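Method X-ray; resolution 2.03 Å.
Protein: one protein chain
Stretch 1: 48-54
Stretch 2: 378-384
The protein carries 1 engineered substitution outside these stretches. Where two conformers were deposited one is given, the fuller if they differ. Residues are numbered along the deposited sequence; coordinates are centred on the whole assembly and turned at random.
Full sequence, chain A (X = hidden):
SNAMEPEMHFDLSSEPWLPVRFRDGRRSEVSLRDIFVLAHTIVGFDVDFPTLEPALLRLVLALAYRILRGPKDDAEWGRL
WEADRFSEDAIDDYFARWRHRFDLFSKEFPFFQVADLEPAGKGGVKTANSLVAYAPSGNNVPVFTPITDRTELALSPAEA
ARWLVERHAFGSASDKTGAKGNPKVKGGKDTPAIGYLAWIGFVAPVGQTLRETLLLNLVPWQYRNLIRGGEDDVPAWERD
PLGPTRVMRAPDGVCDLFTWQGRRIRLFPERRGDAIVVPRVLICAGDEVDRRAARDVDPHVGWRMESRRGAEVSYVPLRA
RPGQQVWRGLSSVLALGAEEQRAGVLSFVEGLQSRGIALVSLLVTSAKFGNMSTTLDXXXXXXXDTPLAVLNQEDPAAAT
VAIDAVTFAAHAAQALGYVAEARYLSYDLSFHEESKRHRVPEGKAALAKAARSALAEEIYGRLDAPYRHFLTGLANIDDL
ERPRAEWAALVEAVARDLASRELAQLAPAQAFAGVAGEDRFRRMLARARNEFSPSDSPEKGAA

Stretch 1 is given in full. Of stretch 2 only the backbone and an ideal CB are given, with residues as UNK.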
# COMPACT_ATOMS: atom_id res chain seq x y z
N ASP A 48 -13.46 0.71 -5.01
CA ASP A 48 -13.88 -0.59 -5.46
C ASP A 48 -12.68 -1.60 -5.67
O ASP A 48 -12.88 -2.80 -5.82
CB ASP A 48 -14.64 -0.34 -6.85
CG ASP A 48 -14.19 0.88 -7.78
OD1 ASP A 48 -13.80 0.61 -8.97
OD2 ASP A 48 -14.19 2.16 -7.27
N PHE A 49 -11.45 -1.10 -5.74
CA PHE A 49 -10.29 -1.93 -6.02
C PHE A 49 -9.10 -1.32 -5.33
O PHE A 49 -8.99 -0.11 -5.33
CB PHE A 49 -10.13 -2.05 -7.56
CG PHE A 49 -9.11 -3.10 -7.92
CD1 PHE A 49 -9.45 -4.45 -7.92
CD2 PHE A 49 -7.77 -2.76 -8.07
CE1 PHE A 49 -8.49 -5.42 -8.20
CE2 PHE A 49 -6.81 -3.73 -8.28
CZ PHE A 49 -7.17 -5.06 -8.37
N PRO A 50 -8.23 -2.12 -4.69
CA PRO A 50 -7.21 -1.56 -3.79
C PRO A 50 -6.19 -0.62 -4.38
O PRO A 50 -5.82 0.30 -3.70
CB PRO A 50 -6.50 -2.79 -3.25
CG PRO A 50 -7.42 -3.92 -3.49
CD PRO A 50 -8.29 -3.60 -4.61
N THR A 51 -5.82 -0.77 -5.62
CA THR A 51 -4.80 0.08 -6.22
C THR A 51 -5.34 1.48 -6.47
O THR A 51 -4.59 2.43 -6.61
CB THR A 51 -4.29 -0.51 -7.51
OG1 THR A 51 -5.36 -0.75 -8.36
CG2 THR A 51 -3.55 -1.77 -7.31
N LEU A 52 -6.63 1.62 -6.53
CA LEU A 52 -7.18 2.94 -6.77
C LEU A 52 -6.90 3.94 -5.60
O LEU A 52 -6.82 5.14 -5.83
CB LEU A 52 -8.68 2.85 -7.00
CG LEU A 52 -9.16 2.14 -8.31
CD1 LEU A 52 -10.72 2.01 -8.32
CD2 LEU A 52 -8.81 2.97 -9.49
N GLU A 53 -6.91 3.48 -4.37
CA GLU A 53 -6.83 4.40 -3.25
C GLU A 53 -5.47 5.11 -3.17
O GLU A 53 -5.49 6.33 -3.15
CB GLU A 53 -7.22 3.72 -1.94
CG GLU A 53 -7.33 4.75 -0.83
CD GLU A 53 -8.00 4.22 0.42
OE1 GLU A 53 -8.58 3.12 0.35
OE2 GLU A 53 -7.97 4.91 1.47
N PRO A 54 -4.31 4.44 -3.23
CA PRO A 54 -3.02 5.19 -3.22
C PRO A 54 -2.91 6.13 -4.43
O PRO A 54 -2.41 7.25 -4.35
CB PRO A 54 -1.97 4.06 -3.31
CG PRO A 54 -2.65 2.86 -2.88
CD PRO A 54 -4.09 2.98 -3.18
N UNK A 378 0.42 -11.05 -7.09
CA UNK A 378 -0.01 -10.89 -5.72
C UNK A 378 -0.14 -9.46 -5.39
O UNK A 378 0.61 -8.64 -5.91
CB UNK A 378 0.95 -11.57 -4.75
N UNK A 379 -1.07 -9.14 -4.55
CA UNK A 379 -1.27 -7.77 -4.13
C UNK A 379 -1.47 -7.78 -2.62
O UNK A 379 -2.29 -8.56 -2.15
CB UNK A 379 -2.46 -7.13 -4.85
N UNK A 380 -0.61 -7.07 -1.87
CA UNK A 380 -0.78 -6.89 -0.42
C UNK A 380 -1.55 -5.57 -0.24
O UNK A 380 -1.24 -4.54 -0.89
CB UNK A 380 0.56 -6.87 0.32
N UNK A 381 -2.57 -5.59 0.59
CA UNK A 381 -3.43 -4.42 0.80
C UNK A 381 -3.97 -4.53 2.24
O UNK A 381 -4.42 -5.60 2.61
CB UNK A 381 -4.56 -4.35 -0.23
N UNK A 382 -3.78 -3.52 3.09
CA UNK A 382 -4.21 -3.63 4.49
C UNK A 382 -4.21 -2.31 5.15
O UNK A 382 -3.67 -1.35 4.61
CB UNK A 382 -3.32 -4.59 5.28
N UNK A 383 -4.85 -2.29 6.31
CA UNK A 383 -5.00 -1.18 7.19
C UNK A 383 -4.64 -1.62 8.60
O UNK A 383 -5.04 -2.71 9.03
CB UNK A 383 -6.42 -0.62 7.12
N UNK A 384 -3.80 -0.82 9.29
CA UNK A 384 -3.41 -1.13 10.63
C UNK A 384 -3.60 0.10 11.51
O UNK A 384 -2.92 1.10 11.31
CB UNK A 384 -1.96 -1.62 10.67

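Stretch 2 runs as an extended strand past the turn that Phe49 to Leu52 make, a type I turn closed by Leu52 N to Phe49 O at 3.2 Å. In such a strand side chains alternate, so the odd positions are the ones to examine for contact and the even ones for what lies behind.

Position 378 lies at the far end, its CB well beyond reach of stretch 1. Nothing there constrains the choice, and most residues compatible with an extended backbone would do. It is Asp378, whose OD1 accepts a weak hydrogen bond from the backbone N of 379 at 3.1 Å.

At 379 the CA-to-CB bond points toward stretch 1, but no atom of that stretch lies within 5.5 Å of the ideal CB. A small side chain would therefore leave a gap. What waits across it is apolar: the tip of the Phe49 ring, the ring of Pro50 and the methyl of Thr51. Leucine, isoleucine or methionine could reach these, whereas a charge would find no partner among them. The deposited residue is Leu379, with chi1 t and chi2 p. Its CD2 lies 4.1 Å from Pro50 CG and 4.3 Å from Phe49 CZ, and CD1 lies 4.1 Å from Thr51 CG2, with CD2 hardly farther from that methyl, so the forked end touches all three. The fit is one of shape and hydrophobicity, with no polar bond to fix its direction.

Position 380 turns its CB out of reach of stretch 1, which makes no demand on it; Ala380 makes no contact there.

Position 381 is where the CA atoms of the two stretches come nearest, 381 CA lying 6.6 Å from Pro50 CA. CA-to-CB points toward the turn, and the ideal CB is already 3.9 Å from Pro50 CB. A flat side chain that can lie along the proline suits this well; an aliphatic one could also pack here. Tyr381 takes the flat solution. With chi1 t, its ring presents a face to Pro50, whose CB lies 4.0 Å from the ring centroid and 25° off the normal, a CH-pi contact. The closest atoms, Pro50 CB and Tyr381 CG, are 3.7 Å apart.

Position 382 again has its CB out of reach, leaving the choice open. Asp382 OD1 accepts a hydrogen bond from the backbone N of 383 at 2.8 Å, and the carboxylate is also bonded elsewhere in the structure.

At 383 CA-to-CB points sideways and the ideal CB meets nothing, yet the carboxylate of Glu53 extends toward this part of the strand. The distance calls for a long, basic side chain, lysine or arginine, and two carboxylate oxygens favour a paired donor. Arg383 bends back to supply it: NH1 donates to Glu53 OE2 at 2.9 Å and NH2 to Glu53 OE1 at 3.1 Å, both nearly straight, forming a two-pronged salt bridge. Arg383 NH2 also donates a weak hydrogen bond to Tyr381 OH at 3.3 Å, linking the charged contact to the aromatic one.

Position 384 is beyond stretch 1 altogether, and Leu384 plays no part in this contact.

Stretch 2 (378-384) DLAYDRL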
# COMPACT_ATOMS: atom_id res chain seq x y z
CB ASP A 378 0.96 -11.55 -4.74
CG ASP A 378 0.23 -12.39 -3.71
OD1 ASP A 378 -0.72 -11.85 -3.04
OD2 ASP A 378 0.54 -13.61 -3.60
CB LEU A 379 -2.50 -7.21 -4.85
CG LEU A 379 -2.82 -5.72 -4.71
CD1 LEU A 379 -1.75 -4.88 -5.39
CD2 LEU A 379 -4.16 -5.44 -5.36
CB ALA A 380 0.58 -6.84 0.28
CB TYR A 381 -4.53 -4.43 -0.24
CG TYR A 381 -5.76 -3.70 0.22
CD1 TYR A 381 -5.72 -2.34 0.52
CD2 TYR A 381 -6.98 -4.37 0.39
CE1 TYR A 381 -6.82 -1.68 1.07
CE2 TYR A 381 -8.10 -3.70 0.89
CZ TYR A 381 -8.01 -2.36 1.25
OH TYR A 381 -9.07 -1.65 1.77
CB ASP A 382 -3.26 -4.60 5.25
CG ASP A 382 -3.88 -5.46 6.38
OD1 ASP A 382 -4.93 -5.04 6.96
OD2 ASP A 382 -3.33 -6.58 6.65
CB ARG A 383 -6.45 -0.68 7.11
CG ARG A 383 -6.95 -0.62 5.67
CD ARG A 383 -8.26 0.12 5.51
NE ARG A 383 -8.02 1.52 5.22
CZ ARG A 383 -8.08 2.11 4.03
NH1 ARG A 383 -7.84 3.41 3.92
NH2 ARG A 383 -8.40 1.41 2.94
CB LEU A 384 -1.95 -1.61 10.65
CG LEU A 384 -1.45 -2.11 12.02
CD1 LEU A 384 -2.24 -3.36 12.54
CD2 LEU A 384 0.03 -2.38 11.98
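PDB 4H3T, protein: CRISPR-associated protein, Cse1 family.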